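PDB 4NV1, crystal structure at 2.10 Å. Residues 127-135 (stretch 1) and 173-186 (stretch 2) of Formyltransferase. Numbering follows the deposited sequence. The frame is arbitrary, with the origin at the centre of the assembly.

Stretch 1 127-135: EIDHGDIII
Stretch 2 173-186: KFTRIKPNSEGNYN

The apolar part of the contact is carried by two consecutive isoleucines of stretch 1, both in the m,t rotamer with CA-to-CB bonds directed sideways to stretch 2. Ile134 CD1 lies 3.7 Å from Phe174 CD2, the phenylalanine being held at chi1 60° (p) and chi2 -95°. Ile133 reaches Pro179, with CD1 4.3 Å from CB of the C-gamma-exo proline ring. Pro179 CG also packs 3.5 Å from His130 O, so this ring meets backbone as well as side chain. Farther along, Ile128 (m,t) sets CG2 4.1 Å from Tyr185 CE1, at the edge of the tyrosine ring (chi1 178°).

Backbone pairing fixes the register. Ile133 (phi/psi -87/132) and Ile177 (-118/128) form a single antiparallel bridge, their CA atoms 4.8 Å apart. Ile133 N donates to Ile177 O at 2.7 Å, and Ile177 N returns a bond to Ile133 O at 2.8 Å; N-H...O angles of 161° and 164° make both nearly straight. Asp132 falls opposite Lys178 and Ile134 near Thr175, with CA separations of 4.8 and 4.7 Å. Beyond the bridge, Ile134 CA makes a CA-H...O contact with Thr175 O at 3.2 Å. Ile134 adopts -95/-46, and the chain turns a corner there. A water donates to Ile134 O at 3.0 Å and lies 3.2 Å from Thr175 OG1 in a weak hydrogen bond, linking the two residues.

At the polar edge, Asp132 (chi1 -74°, chi2 -6°) forms a salt bridge with Arg176 (m,t,p; chi4 147°). Arg176 NE donates to Asp132 OD2 at 2.9 Å, near the guanidinium plane, whereas Arg176 NH2 adds only a weak bond to Asp132 OD2 at 3.4 Å. His130 (chi1 -168°, chi2 -83°) brings NE2 weakly to Glu182 OE1 and OE2, at 3.3 and 3.4 Å; Glu182 is m,m with chi3 119°.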

ATOM      1  N   GLU A 127      -4.494 -29.748  24.598  1.00 61.80           N
ATOM      2  CA  GLU A 127      -5.130 -28.735  23.768  1.00 56.78           C
ATOM      3  C   GLU A 127      -4.186 -27.642  23.283  1.00 53.33           C
ATOM      4  O   GLU A 127      -3.195 -27.331  23.941  1.00 61.28           O
ATOM      5  CB  GLU A 127      -6.316 -28.112  24.515  1.00 71.37           C
ATOM      6  CG  GLU A 127      -7.486 -29.061  24.803  1.00 70.10           C
ATOM      7  CD  GLU A 127      -8.845 -28.378  24.688  1.00 75.73           C
ATOM      8  OE1 GLU A 127      -8.911 -27.271  24.107  1.00 78.73           O
ATOM      9  OE2 GLU A 127      -9.861 -28.938  25.164  1.00 75.90           O
ATOM     10  N   ILE A 128      -4.536 -27.053  22.141  1.00 44.52           N
ATOM     11  CA  ILE A 128      -3.803 -25.967  21.475  1.00 47.26           C
ATOM     12  C   ILE A 128      -3.724 -24.637  22.244  1.00 43.94           C
ATOM     13  O   ILE A 128      -4.728 -23.993  22.576  1.00 38.07           O
ATOM     14  CB  ILE A 128      -4.369 -25.681  20.028  1.00 62.06           C
ATOM     15  CG1 ILE A 128      -4.167 -26.868  19.062  1.00 59.30           C
ATOM     16  CG2 ILE A 128      -3.805 -24.393  19.411  1.00 63.69           C
ATOM     17  CD1 ILE A 128      -4.064 -26.507  17.588  1.00 63.68           C
ATOM     18  N   ASP A 129      -2.495 -24.143  22.431  1.00 53.39           N
ATOM     19  CA  ASP A 129      -2.312 -22.871  23.140  1.00 49.43           C
ATOM     20  C   ASP A 129      -3.187 -22.912  24.417  1.00 43.42           C
ATOM     21  O   ASP A 129      -4.032 -22.046  24.569  1.00 44.83           O
ATOM     22  CB  ASP A 129      -2.696 -21.669  22.213  1.00 50.56           C
ATOM     23  CG  ASP A 129      -1.944 -21.647  20.846  1.00 54.65           C
ATOM     24  OD1 ASP A 129      -0.771 -22.115  20.811  1.00 52.05           O
ATOM     25  OD2 ASP A 129      -2.513 -21.161  19.817  1.00 42.25           O
ATOM     26  N   HIS A 130      -2.986 -23.884  25.324  1.00 45.19           N
ATOM     27  CA  HIS A 130      -3.896 -24.137  26.444  1.00 49.60           C
ATOM     28  C   HIS A 130      -3.402 -24.334  27.904  1.00 53.37           C
ATOM     29  O   HIS A 130      -4.196 -24.133  28.836  1.00 54.92           O
ATOM     30  CB  HIS A 130      -4.740 -25.362  26.072  1.00 55.92           C
ATOM     31  CG  HIS A 130      -5.911 -25.599  26.984  1.00 60.89           C
ATOM     32  ND1 HIS A 130      -5.800 -26.254  28.196  1.00 61.89           N
ATOM     33  CD2 HIS A 130      -7.217 -25.259  26.857  1.00 52.43           C
ATOM     34  CE1 HIS A 130      -6.990 -26.317  28.767  1.00 58.48           C
ATOM     35  NE2 HIS A 130      -7.867 -25.725  27.973  1.00 53.43           N
ATOM     36  N   GLY A 131      -2.174 -24.808  28.141  1.00 46.51           N
ATOM     37  CA  GLY A 131      -1.763 -25.209  29.522  1.00 42.77           C
ATOM     38  C   GLY A 131      -1.136 -24.103  30.362  1.00 33.20           C
ATOM     39  O   GLY A 131      -1.046 -22.953  29.882  1.00 29.06           O
ATOM     40  N   ASP A 132      -0.658 -24.435  31.566  1.00 27.61           N
ATOM     41  CA  ASP A 132       0.051 -23.462  32.423  1.00 27.35           C
ATOM     42  C   ASP A 132       0.959 -22.441  31.801  1.00 22.40           C
ATOM     43  O   ASP A 132       1.971 -22.754  31.166  1.00 21.89           O
ATOM     44  CB  ASP A 132       0.900 -24.179  33.484  1.00 31.59           C
ATOM     45  CG  ASP A 132       0.058 -24.795  34.612  1.00 35.37           C
ATOM     46  OD1 ASP A 132      -1.183 -24.579  34.662  1.00 37.44           O
ATOM     47  OD2 ASP A 132       0.662 -25.537  35.410  1.00 36.12           O
ATOM     48  N   ILE A 133       0.704 -21.192  32.141  1.00 20.90           N
ATOM     49  CA  ILE A 133       1.532 -20.124  31.685  1.00 22.86           C
ATOM     50  C   ILE A 133       2.734 -19.846  32.581  1.00 24.86           C
ATOM     51  O   ILE A 133       2.671 -19.642  33.800  1.00 24.53           O
ATOM     52  CB  ILE A 133       0.749 -18.793  31.564  1.00 23.66           C
ATOM     53  CG1 ILE A 133      -0.402 -18.973  30.595  1.00 25.01           C
ATOM     54  CG2 ILE A 133       1.677 -17.693  31.069  1.00 21.17           C
ATOM     55  CD1 ILE A 133      -1.384 -17.818  30.591  1.00 26.89           C
ATOM     56  N   ILE A 134       3.873 -19.730  31.936  1.00 18.80           N
ATOM     57  CA  ILE A 134       5.085 -19.495  32.650  1.00 17.44           C
ATOM     58  C   ILE A 134       5.387 -18.044  32.709  1.00 20.83           C
ATOM     59  O   ILE A 134       5.832 -17.513  33.745  1.00 23.40           O
ATOM     60  CB  ILE A 134       6.239 -20.158  31.929  1.00 16.96           C
ATOM     61  CG1 ILE A 134       6.035 -21.676  31.897  1.00 19.14           C
ATOM     62  CG2 ILE A 134       7.533 -19.666  32.458  1.00 17.02           C
ATOM     63  CD1 ILE A 134       7.120 -22.440  31.201  1.00 20.12           C
ATOM     64  N   ILE A 135       5.254 -17.425  31.543  1.00 18.92           N
ATOM     65  CA  ILE A 135       5.475 -16.009  31.396  1.00 17.69           C
ATOM     66  C   ILE A 135       4.777 -15.515  30.099  1.00 21.71           C
ATOM     67  O   ILE A 135       4.795 -16.218  29.067  1.00 19.02           O
ATOM     68  CB  ILE A 135       6.939 -15.638  31.437  1.00 18.21           C
ATOM     69  CG1 ILE A 135       7.083 -14.160  31.751  1.00 18.13           C
ATOM     70  CG2 ILE A 135       7.734 -15.891  30.144  1.00 18.47           C
ATOM     71  CD1 ILE A 135       8.446 -13.522  31.623  1.00 18.28           C
ATOM     72  N   LYS A 173      12.650 -25.092  38.239  1.00 27.33           N
ATOM     73  CA  LYS A 173      11.849 -24.274  39.161  1.00 28.22           C
ATOM     74  C   LYS A 173      11.380 -22.957  38.478  1.00 24.83           C
ATOM     75  O   LYS A 173      12.097 -21.975  38.372  1.00 25.47           O
ATOM     76  CB  LYS A 173      12.708 -24.006  40.379  1.00 34.37           C
ATOM     77  CG  LYS A 173      12.452 -22.799  41.257  1.00 41.43           C
ATOM     78  CD  LYS A 173      13.376 -22.879  42.486  1.00 50.76           C
ATOM     79  CE  LYS A 173      12.682 -22.543  43.798  1.00 49.95           C
ATOM     80  NZ  LYS A 173      11.688 -23.613  44.128  1.00 53.65           N
ATOM     81  N   PHE A 174      10.149 -22.960  37.985  1.00 28.71           N
ATOM     82  CA  PHE A 174       9.648 -21.886  37.093  1.00 25.39           C
ATOM     83  C   PHE A 174       8.163 -21.654  37.327  1.00 20.42           C
ATOM     84  O   PHE A 174       7.478 -22.498  37.832  1.00 20.75           O
ATOM     85  CB  PHE A 174       9.908 -22.260  35.629  1.00 23.43           C
ATOM     86  CG  PHE A 174       9.267 -23.529  35.173  1.00 23.31           C
ATOM     87  CD1 PHE A 174       9.952 -24.710  35.196  1.00 23.86           C
ATOM     88  CD2 PHE A 174       8.039 -23.517  34.588  1.00 23.58           C
ATOM     89  CE1 PHE A 174       9.368 -25.894  34.819  1.00 24.70           C
ATOM     90  CE2 PHE A 174       7.452 -24.685  34.155  1.00 23.79           C
ATOM     91  CZ  PHE A 174       8.124 -25.882  34.258  1.00 22.14           C
ATOM     92  N   THR A 175       7.674 -20.507  36.916  1.00 20.96           N
ATOM     93  CA  THR A 175       6.337 -20.108  37.165  1.00 22.75           C
ATOM     94  C   THR A 175       5.426 -21.001  36.392  1.00 22.34           C
ATOM     95  O   THR A 175       5.707 -21.328  35.245  1.00 23.04           O
ATOM     96  CB  THR A 175       6.274 -18.643  36.714  1.00 25.86           C
ATOM     97  OG1 THR A 175       7.107 -17.917  37.623  1.00 23.99           O
ATOM     98  CG2 THR A 175       4.860 -18.096  36.606  1.00 21.16           C
ATOM     99  N   ARG A 176       4.302 -21.339  37.017  1.00 22.29           N
ATOM    100  CA  ARG A 176       3.194 -21.992  36.372  1.00 20.06           C
ATOM    101  C   ARG A 176       1.874 -21.390  36.854  1.00 25.12           C
ATOM    102  O   ARG A 176       1.448 -21.617  37.989  1.00 20.47           O
ATOM    103  CB  ARG A 176       3.250 -23.468  36.712  1.00 22.36           C
ATOM    104  CG  ARG A 176       4.497 -24.113  36.119  1.00 22.48           C
ATOM    105  CD  ARG A 176       4.471 -25.640  36.326  1.00 24.37           C
ATOM    106  NE  ARG A 176       3.420 -26.322  35.555  1.00 27.53           N
ATOM    107  CZ  ARG A 176       3.578 -27.545  35.078  1.00 29.53           C
ATOM    108  NH1 ARG A 176       4.714 -28.197  35.323  1.00 28.14           N
ATOM    109  NH2 ARG A 176       2.626 -28.086  34.344  1.00 29.10           N
ATOM    110  N   ILE A 177       1.235 -20.608  35.981  1.00 24.23           N
ATOM    111  CA  ILE A 177      -0.060 -20.062  36.248  1.00 27.32           C
ATOM    112  C   ILE A 177      -1.153 -20.533  35.275  1.00 30.50           C
ATOM    113  O   ILE A 177      -1.015 -20.402  34.047  1.00 24.61           O
ATOM    114  CB  ILE A 177      -0.004 -18.537  36.359  1.00 28.11           C
ATOM    115  CG1 ILE A 177       0.844 -18.130  37.564  1.00 31.16           C
ATOM    116  CG2 ILE A 177      -1.425 -18.050  36.628  1.00 28.73           C
ATOM    117  CD1 ILE A 177       1.389 -16.728  37.413  1.00 34.25           C
ATOM    118  N   LYS A 178      -2.260 -21.034  35.833  1.00 29.79           N
ATOM    119  CA  LYS A 178      -3.442 -21.454  35.059  1.00 34.16           C
ATOM    120  C   LYS A 178      -4.024 -20.345  34.186  1.00 35.04           C
ATOM    121  O   LYS A 178      -4.119 -19.194  34.581  1.00 36.31           O
ATOM    122  CB  LYS A 178      -4.510 -21.940  36.028  1.00 43.20           C
ATOM    123  CG  LYS A 178      -5.744 -22.546  35.380  1.00 56.83           C
ATOM    124  CD  LYS A 178      -6.722 -23.108  36.417  1.00 62.88           C
ATOM    125  CE  LYS A 178      -6.316 -24.497  36.891  1.00 65.87           C
ATOM    126  NZ  LYS A 178      -6.123 -25.484  35.788  1.00 66.79           N
ATOM    127  N   PRO A 179      -4.392 -20.639  32.941  1.00 38.37           N
ATOM    128  CA  PRO A 179      -4.934 -19.431  32.286  1.00 42.13           C
ATOM    129  C   PRO A 179      -6.271 -19.032  32.937  1.00 41.50           C
ATOM    130  O   PRO A 179      -6.943 -19.892  33.508  1.00 32.87           O
ATOM    131  CB  PRO A 179      -5.107 -19.866  30.826  1.00 39.58           C
ATOM    132  CG  PRO A 179      -4.330 -21.145  30.716  1.00 41.15           C
ATOM    133  CD  PRO A 179      -4.470 -21.816  32.071  1.00 40.08           C
ATOM    134  N   ASN A 180      -6.633 -17.753  32.880  1.00 49.10           N
ATOM    135  CA  ASN A 180      -7.740 -17.230  33.706  1.00 56.19           C
ATOM    136  C   ASN A 180      -9.136 -17.491  33.151  1.00 59.31           C
ATOM    137  O   ASN A 180     -10.098 -17.418  33.915  1.00 61.47           O
ATOM    138  CB  ASN A 180      -7.574 -15.732  34.047  1.00 61.59           C
ATOM    139  CG  ASN A 180      -7.637 -14.800  32.830  1.00 67.73           C
ATOM    140  OD1 ASN A 180      -7.636 -15.198  31.648  1.00 63.08           O
ATOM    141  ND2 ASN A 180      -7.709 -13.511  33.138  1.00 71.92           N
ATOM    142  N   SER A 181      -9.234 -17.764  31.849  1.00 50.26           N
ATOM    143  CA  SER A 181     -10.494 -18.090  31.209  1.00 48.48           C
ATOM    144  C   SER A 181     -10.117 -18.980  30.038  1.00 41.75           C
ATOM    145  O   SER A 181      -8.927 -19.097  29.806  1.00 34.33           O
ATOM    146  CB  SER A 181     -11.121 -16.810  30.671  1.00 50.04           C
ATOM    147  OG  SER A 181     -11.063 -16.851  29.260  1.00 46.87           O
ATOM    148  N   GLU A 182     -11.083 -19.518  29.286  1.00 44.00           N
ATOM    149  CA  GLU A 182     -10.811 -20.323  28.063  1.00 49.10           C
ATOM    150  C   GLU A 182     -10.503 -19.479  26.807  1.00 39.41           C
ATOM    151  O   GLU A 182      -9.851 -20.006  25.895  1.00 37.21           O
ATOM    152  CB  GLU A 182     -11.957 -21.289  27.710  1.00 56.63           C
ATOM    153  CG  GLU A 182     -12.083 -22.548  28.563  1.00 59.84           C
ATOM    154  CD  GLU A 182     -10.971 -23.586  28.363  1.00 67.48           C
ATOM    155  OE1 GLU A 182     -10.236 -23.895  29.336  1.00 71.73           O
ATOM    156  OE2 GLU A 182     -10.831 -24.140  27.254  1.00 69.06           O
ATOM    157  N   GLY A 183     -10.941 -18.212  26.835  1.00 33.45           N
ATOM    158  CA  GLY A 183     -10.716 -17.147  25.835  1.00 34.64           C
ATOM    159  C   GLY A 183     -11.361 -17.484  24.503  1.00 31.63           C
ATOM    160  O   GLY A 183     -12.532 -17.761  24.467  1.00 28.86           O
ATOM    161  N   ASN A 184     -10.606 -17.584  23.416  1.00 29.40           N
ATOM    162  CA  ASN A 184     -11.216 -17.855  22.135  1.00 26.24           C
ATOM    163  C   ASN A 184     -10.222 -18.459  21.160  1.00 25.90           C
ATOM    164  O   ASN A 184      -9.045 -18.183  21.270  1.00 26.06           O
ATOM    165  CB  ASN A 184     -11.893 -16.581  21.612  1.00 25.99           C
ATOM    166  CG  ASN A 184     -10.910 -15.547  21.117  1.00 26.65           C
ATOM    167  OD1 ASN A 184     -10.081 -15.047  21.874  1.00 23.33           O
ATOM    168  ND2 ASN A 184     -10.990 -15.226  19.802  1.00 26.69           N
ATOM    169  N   TYR A 185     -10.684 -19.291  20.240  1.00 28.83           N
ATOM    170  CA  TYR A 185      -9.836 -19.907  19.188  1.00 29.51           C
ATOM    171  C   TYR A 185     -10.280 -19.470  17.785  1.00 29.63           C
ATOM    172  O   TYR A 185     -11.475 -19.319  17.560  1.00 34.65           O
ATOM    173  CB  TYR A 185     -10.053 -21.416  19.234  1.00 30.21           C
ATOM    174  CG  TYR A 185      -9.311 -22.256  18.197  1.00 32.78           C
ATOM    175  CD1 TYR A 185      -7.968 -22.537  18.370  1.00 33.52           C
ATOM    176  CD2 TYR A 185      -9.955 -22.847  17.117  1.00 30.95           C
ATOM    177  CE1 TYR A 185      -7.261 -23.309  17.471  1.00 36.14           C
ATOM    178  CE2 TYR A 185      -9.240 -23.601  16.165  1.00 30.01           C
ATOM    179  CZ  TYR A 185      -7.890 -23.811  16.350  1.00 34.47           C
ATOM    180  OH  TYR A 185      -7.104 -24.587  15.543  1.00 35.72           O
ATOM    181  N   ASN A 186      -9.346 -19.342  16.845  1.00 29.20           N
ATOM    182  CA  ASN A 186      -9.673 -19.007  15.470  1.00 27.30           C
ATOM    183  C   ASN A 186      -9.099 -20.118  14.612  1.00 27.45           C
ATOM    184  O   ASN A 186      -7.911 -20.380  14.681  1.00 27.24           O
ATOM    185  CB  ASN A 186      -9.066 -17.629  15.110  1.00 28.13           C
ATOM    186  CG  ASN A 186      -9.609 -16.509  15.988  1.00 28.57           C
ATOM    187  OD1 ASN A 186     -10.793 -16.322  16.011  1.00 24.48           O
ATOM    188  ND2 ASN A 186      -8.748 -15.729  16.664  1.00 30.70           N
TER
HETATM  189  O   HOH W   1       8.393 -16.486  35.028  1.00 34.75           O